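Local coordinates for protein-tyrosine-phosphatase (Shewanella sp., PDB 2Z72), which catalyses the hydrolysis of phosphotyrosine in proteins as a cold-active phosphatase, with two zinc sites and a calcineurin-like phosphoesterase fold, at residues V13-S18 with D184-Q189; T53-E58 with V125-Y130. All coordinates share one frame; numbering follows the deposited sequence. Where two conformers were deposited one is given.

Interaction 1. Residues V13-S18 with D184-Q189; sequences VITPIS and DTEIGQ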
loop_
_atom_site.group_PDB
_atom_site.type_symbol
_atom_site.label_atom_id
_atom_site.label_comp_id
_atom_site.label_asym_id
_atom_site.label_seq_id
_atom_site.Cartn_x
_atom_site.Cartn_y
_atom_site.Cartn_z
ATOM N N VAL A 13 9.022 -14.639 -6.701
ATOM C CA VAL A 13 10.383 -14.900 -6.297
ATOM C C VAL A 13 10.421 -15.529 -4.917
ATOM O O VAL A 13 9.805 -15.052 -3.986
ATOM C CB VAL A 13 11.229 -13.594 -6.331
ATOM C CG1 VAL A 13 12.606 -13.839 -5.759
ATOM C CG2 VAL A 13 11.311 -13.010 -7.721
ATOM N N ILE A 14 11.144 -16.655 -4.845
ATOM C CA ILE A 14 11.408 -17.353 -3.571
ATOM C C ILE A 14 12.762 -16.912 -3.095
ATOM O O ILE A 14 13.723 -16.957 -3.871
ATOM C CB ILE A 14 11.474 -18.884 -3.889
ATOM C CG1 ILE A 14 10.192 -19.345 -4.553
ATOM C CG2 ILE A 14 11.923 -19.640 -2.681
ATOM C CD1 ILE A 14 8.930 -19.004 -3.860
ATOM N N THR A 15 12.887 -16.488 -1.850
ATOM C CA THR A 15 14.139 -16.042 -1.265
ATOM C C THR A 15 14.431 -16.796 0.009
ATOM O O THR A 15 13.794 -16.559 1.018
ATOM C CB THR A 15 14.106 -14.524 -0.990
ATOM O OG1 THR A 15 14.030 -13.874 -2.269
ATOM C CG2 THR A 15 15.392 -14.079 -0.329
ATOM N N PRO A 16 15.313 -17.763 -0.070
ATOM C CA PRO A 16 15.590 -18.605 1.125
ATOM C C PRO A 16 16.463 -17.920 2.094
ATOM O O PRO A 16 16.989 -16.851 1.791
ATOM C CB PRO A 16 16.298 -19.790 0.450
ATOM C CG PRO A 16 17.042 -19.222 -0.677
ATOM C CD PRO A 16 16.079 -18.176 -1.232
ATOM N N ILE A 17 16.685 -18.436 3.269
ATOM C CA ILE A 17 17.465 -17.623 4.212
ATOM C C ILE A 17 18.912 -17.520 3.817
ATOM O O ILE A 17 19.614 -16.593 4.220
ATOM C CB ILE A 17 17.348 -18.155 5.636
ATOM C CG1 ILE A 17 17.969 -17.206 6.664
ATOM C CG2 ILE A 17 17.983 -19.524 5.713
ATOM C CD1 ILE A 17 17.526 -15.749 6.545
ATOM N N SER A 18 19.490 -18.426 3.062
ATOM C CA SER A 18 20.851 -18.298 2.579
ATOM C C SER A 18 20.878 -18.807 1.160
ATOM O O SER A 18 20.180 -19.733 0.770
ATOM C CB SER A 18 21.921 -19.102 3.375
ATOM O OG SER A 18 22.083 -20.378 2.721
ATOM N N ASP A 184 8.201 -17.238 2.594
ATOM C CA ASP A 184 9.290 -17.781 1.830
ATOM C C ASP A 184 9.570 -16.967 0.558
ATOM O O ASP A 184 10.552 -17.239 -0.131
ATOM C CB ASP A 184 9.022 -19.240 1.374
ATOM C CG ASP A 184 7.730 -19.378 0.616
ATOM O OD1 ASP A 184 7.707 -19.995 -0.464
ATOM O OD2 ASP A 184 6.667 -18.904 1.087
ATOM N N THR A 185 8.682 -16.024 0.262
ATOM C CA THR A 185 8.769 -15.272 -0.943
ATOM C C THR A 185 9.361 -13.889 -0.701
ATOM O O THR A 185 9.159 -13.286 0.383
ATOM C CB THR A 185 7.404 -15.114 -1.675
ATOM O OG1 THR A 185 6.581 -14.214 -0.970
ATOM C CG2 THR A 185 6.735 -16.496 -1.857
ATOM N N GLU A 186 10.049 -13.338 -1.682
ATOM C CA GLU A 186 10.605 -12.002 -1.600
ATOM C C GLU A 186 9.540 -10.959 -1.294
ATOM O O GLU A 186 9.682 -10.138 -0.365
ATOM C CB GLU A 186 11.327 -11.645 -2.895
ATOM C CG GLU A 186 12.045 -10.305 -2.890
ATOM C CD GLU A 186 13.234 -10.234 -1.964
ATOM O OE1 GLU A 186 13.678 -9.113 -1.639
ATOM O OE2 GLU A 186 13.703 -11.284 -1.489
ATOM N N ILE A 187 8.466 -10.955 -2.075
ATOM C CA ILE A 187 7.376 -9.986 -1.865
ATOM C C ILE A 187 6.745 -10.208 -0.497
ATOM O O ILE A 187 6.441 -9.224 0.192
ATOM C CB ILE A 187 6.373 -10.025 -3.012
ATOM C CG1 ILE A 187 6.971 -9.562 -4.336
ATOM C CG2 ILE A 187 5.124 -9.220 -2.646
ATOM C CD1 ILE A 187 7.448 -8.134 -4.379
ATOM N N GLY A 188 6.530 -11.442 -0.106
ATOM C CA GLY A 188 5.940 -11.703 1.175
ATOM C C GLY A 188 6.808 -11.219 2.288
ATOM O O GLY A 188 6.276 -10.732 3.320
ATOM N N GLN A 189 8.119 -11.366 2.222
ATOM C CA GLN A 189 9.046 -10.895 3.240
ATOM C C GLN A 189 9.005 -9.369 3.302
ATOM O O GLN A 189 8.958 -8.774 4.408
ATOM C CB GLN A 189 10.455 -11.380 2.900
ATOM C CG GLN A 189 10.610 -12.871 3.074
ATOM C CD GLN A 189 11.782 -13.448 2.332
ATOM O OE1 GLN A 189 12.657 -12.781 1.844
ATOM N NE2 GLN A 189 11.770 -14.785 2.254
HETATM O O HOH W 1 8.275 -12.746 -4.415
#

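Interaction 2. Residues T53-E58 with V125-Y130; sequences TKLSSE and VLWFMY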
loop_
_atom_site.group_PDB
_atom_site.type_symbol
_atom_site.label_atom_id
_atom_site.label_comp_id
_atom_site.label_asym_id
_atom_site.label_seq_id
_atom_site.Cartn_x
_atom_site.Cartn_y
_atom_site.Cartn_z
ATOM N N THR A 53 13.760 -6.605 -11.717
ATOM C CA THR A 53 14.074 -5.904 -10.485
ATOM C C THR A 53 15.394 -6.411 -9.922
ATOM O O THR A 53 15.699 -7.621 -10.029
ATOM C CB THR A 53 13.045 -6.125 -9.373
ATOM O OG1 THR A 53 11.754 -5.932 -9.971
ATOM C CG2 THR A 53 13.075 -5.091 -8.249
ATOM N N LYS A 54 16.121 -5.473 -9.365
ATOM C CA LYS A 54 17.259 -5.870 -8.567
ATOM C C LYS A 54 16.745 -6.071 -7.148
ATOM O O LYS A 54 16.107 -5.181 -6.593
ATOM C CB LYS A 54 18.409 -4.862 -8.578
ATOM C CG LYS A 54 19.514 -5.205 -7.601
ATOM C CD LYS A 54 20.874 -5.299 -8.256
ATOM C CE LYS A 54 21.989 -5.378 -7.227
ATOM N NZ LYS A 54 22.920 -4.224 -7.176
ATOM N N LEU A 55 17.035 -7.246 -6.603
ATOM C CA LEU A 55 16.680 -7.476 -5.212
ATOM C C LEU A 55 17.484 -6.574 -4.269
ATOM O O LEU A 55 18.644 -6.295 -4.504
ATOM C CB LEU A 55 16.889 -8.952 -4.836
ATOM C CG LEU A 55 16.050 -9.925 -5.650
ATOM C CD1 LEU A 55 16.262 -11.327 -5.072
ATOM C CD2 LEU A 55 14.567 -9.594 -5.666
ATOM N N SER A 56 16.782 -6.112 -3.255
ATOM C CA SER A 56 17.305 -5.118 -2.325
ATOM C C SER A 56 17.871 -5.771 -1.095
ATOM O O SER A 56 17.224 -6.655 -0.553
ATOM C CB SER A 56 16.075 -4.292 -1.917
ATOM O OG SER A 56 16.428 -3.040 -1.407
ATOM N N SER A 57 18.982 -5.298 -0.589
ATOM C CA SER A 57 19.540 -5.696 0.683
ATOM C C SER A 57 19.079 -4.796 1.819
ATOM O O SER A 57 19.549 -4.975 2.940
ATOM C CB SER A 57 21.086 -5.710 0.559
ATOM O OG SER A 57 21.584 -4.389 0.340
ATOM N N GLU A 58 18.254 -3.770 1.728
ATOM C CA GLU A 58 17.832 -2.767 2.663
ATOM C C GLU A 58 16.303 -2.631 2.836
ATOM O O GLU A 58 15.942 -2.395 3.993
ATOM C CB GLU A 58 18.311 -1.342 2.285
ATOM C CG GLU A 58 19.651 -1.162 1.648
ATOM C CD GLU A 58 20.063 0.145 1.066
ATOM O OE1 GLU A 58 21.244 0.427 0.726
ATOM O OE2 GLU A 58 19.251 1.059 0.848
ATOM N N VAL A 125 2.340 -3.754 -10.172
ATOM C CA VAL A 125 2.303 -2.783 -9.092
ATOM C C VAL A 125 3.263 -3.140 -8.008
ATOM O O VAL A 125 4.026 -2.272 -7.503
ATOM C CB VAL A 125 0.883 -2.588 -8.532
ATOM C CG1 VAL A 125 0.943 -1.545 -7.411
ATOM C CG2 VAL A 125 -0.079 -2.128 -9.612
ATOM N N LEU A 126 3.281 -4.404 -7.571
ATOM C CA LEU A 126 4.146 -4.786 -6.466
ATOM C C LEU A 126 5.598 -4.543 -6.773
ATOM O O LEU A 126 6.345 -3.939 -5.978
ATOM C CB LEU A 126 3.878 -6.262 -6.110
ATOM C CG LEU A 126 2.547 -6.572 -5.413
ATOM C CD1 LEU A 126 2.300 -8.058 -5.425
ATOM C CD2 LEU A 126 2.518 -6.087 -3.965
ATOM N N TRP A 127 6.061 -5.012 -7.938
ATOM C CA TRP A 127 7.484 -4.860 -8.246
ATOM C C TRP A 127 7.842 -3.403 -8.506
ATOM O O TRP A 127 8.984 -3.011 -8.238
ATOM C CB TRP A 127 7.915 -5.782 -9.400
ATOM C CG TRP A 127 7.959 -7.214 -9.004
ATOM C CD1 TRP A 127 7.168 -8.235 -9.396
ATOM C CD2 TRP A 127 8.906 -7.770 -8.063
ATOM N NE1 TRP A 127 7.553 -9.386 -8.781
ATOM C CE2 TRP A 127 8.616 -9.145 -7.961
ATOM C CE3 TRP A 127 9.984 -7.262 -7.310
ATOM C CZ2 TRP A 127 9.339 -9.996 -7.140
ATOM C CZ3 TRP A 127 10.696 -8.110 -6.495
ATOM C CH2 TRP A 127 10.381 -9.461 -6.411
ATOM N N PHE A 128 6.937 -2.621 -9.065
ATOM C CA PHE A 128 7.160 -1.219 -9.229
ATOM C C PHE A 128 7.331 -0.568 -7.860
ATOM O O PHE A 128 8.261 0.233 -7.675
ATOM C CB PHE A 128 6.002 -0.572 -9.999
ATOM C CG PHE A 128 6.061 0.939 -10.009
ATOM C CD1 PHE A 128 6.974 1.631 -10.773
ATOM C CD2 PHE A 128 5.184 1.649 -9.225
ATOM C CE1 PHE A 128 7.028 3.010 -10.755
ATOM C CE2 PHE A 128 5.239 3.039 -9.205
ATOM C CZ PHE A 128 6.144 3.731 -9.988
ATOM N N MET A 129 6.462 -0.879 -6.926
ATOM C CA MET A 129 6.546 -0.258 -5.586
ATOM C C MET A 129 7.783 -0.717 -4.842
ATOM O O MET A 129 8.332 0.082 -4.066
ATOM C CB MET A 129 5.264 -0.507 -4.817
ATOM C CG MET A 129 4.033 0.220 -5.330
ATOM S SD MET A 129 4.233 1.999 -5.502
ATOM C CE MET A 129 4.538 2.435 -3.798
ATOM N N TYR A 130 8.226 -1.954 -5.051
ATOM C CA TYR A 130 9.463 -2.452 -4.448
ATOM C C TYR A 130 10.640 -1.622 -4.961
ATOM O O TYR A 130 11.483 -1.129 -4.219
ATOM C CB TYR A 130 9.546 -3.911 -4.779
ATOM C CG TYR A 130 10.726 -4.710 -4.269
ATOM C CD1 TYR A 130 11.971 -4.596 -4.864
ATOM C CD2 TYR A 130 10.622 -5.596 -3.221
ATOM C CE1 TYR A 130 13.069 -5.314 -4.427
ATOM C CE2 TYR A 130 11.688 -6.361 -2.780
ATOM C CZ TYR A 130 12.906 -6.210 -3.404
ATOM O OH TYR A 130 14.029 -6.950 -3.033
HETATM O O HOH W 2 10.795 -3.600 -10.371
#

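Interaction 1. Residues V13-S18 with D184-Q189
A single beta bridge between Ile14 and Thr185 joins the end of strand 8-14, an outer strand of a three-stranded antiparallel sheet, to the N-cap of helix 186-192. Their CA atoms lie 4.3 Å apart. Two backbone bonds define the bridge: Glu186 N gives to Val13 O at 2.9 Å, and Thr15 N gives to Asp184 O at 3.0 Å. Thr185 is the N-cap residue. Its chi1 of 73° sets OG1 between the backbone N and the carbonyl carbon, where it accepts from Gly188 N (2.9 Å); Ser182 O is its second partner.

Past the bridge, Thr15 is held at its hydroxyl and at its carbonyl. Its OG1 donates to Glu186 OE2 over 2.7 Å, meeting the carboxylate on its anti side, and is also hydrogen-bonded to Ser21 OG. Gln189 NE2 gives to Thr15 O across 3.0 Å, at 168° and in the planes of both the carbonyl and the amide, while Gln189 OE1 turns to Lys60. On one face of the strand Val13 CG1 lies beside Glu186 CB, the two side chains pointing the same way; on the other, Ile14 CD1 is 3.9 Å from Thr185 CG2. A water accepts from both Val13 N and Ile187 N, linking the strand to the first turn.

Glu186 OE2 also forms a salt bridge with Lys60, and OE1 bonds to Tyr130 OH. With both oxygens engaged, and a lysine beside one of them, this largely buried carboxylate is probably stabilised as the anion.

Interaction 2. Residues T53-E58 with V125-Y130
The ring of Tyr130 receives Lys54 O in plane at its edge, 3.7 Å from CE1, and carries Trp127 over one face, with CZ3 of Trp127 3.9 Å above the centre of the phenol ring. Ser56 N and Leu55 CA also lie near the ring plane, around its hydroxyl. The backbone of 54-56 thus follows the rim of the phenol, presenting a carbonyl to a ring C-H and an N-H to the oxygen. That N-H makes the direct hydrogen bond of the contact: Ser56 N gives to Tyr130 OH at 2.9 Å and a nearly straight 172°. The same hydroxyl is also hydrogen-bonded to Glu186 OE1 of helix 186-192. Tyr130 CG is anti to the backbone N (chi1 -179°), and the ring projects from helix 122-138 toward the segment that leaves the short strand 53-54.

This strand pairs antiparallel with 40-41, so the contact sets a two-stranded antiparallel sheet and its exit loop against a helix of the phosphoesterase domain. Thr53 approaches both rings obliquely, OG1 reaching Trp127 CE3 at 3.5 Å and CG2 reaching Tyr130 CD1 at 3.6 Å. A water next to Thr53 OG1 donates to Trp127 O, adding a solvent link between strand and helix backbone. Leu55 CD2 sits 4.2 Å from Trp127 CZ3 and 3.8 Å from Tyr130 OH. Trp127 NE1 is bonded to Pro11 O, and Trp190 meets Tyr130 edge-to-face.

Interactions 1 and 2 have centres about 12 Å apart and meet directly. Glu186 OE1 lies 2.6 Å from Tyr130 OH, a probable hydrogen bond, so the phenol connects the amide of Ser56 to the carboxylate that holds Thr15. Trp127 CZ2 packs against both sides of interaction 1, 3.6 Å from Val13 CG2 and 3.7 Å from Ile187 CG1, while Leu55 CD2 touches Glu186 CG at 3.8 Å. Two N-terminal segments, 13-18 and 53-58, are thereby docked on helices 186-192 and 122-138. No zinc ligand takes part; on the same helix as Trp127 and Tyr130, Val125 and Leu126 pack on Ile115, next in sequence to the zinc ligand Asp114.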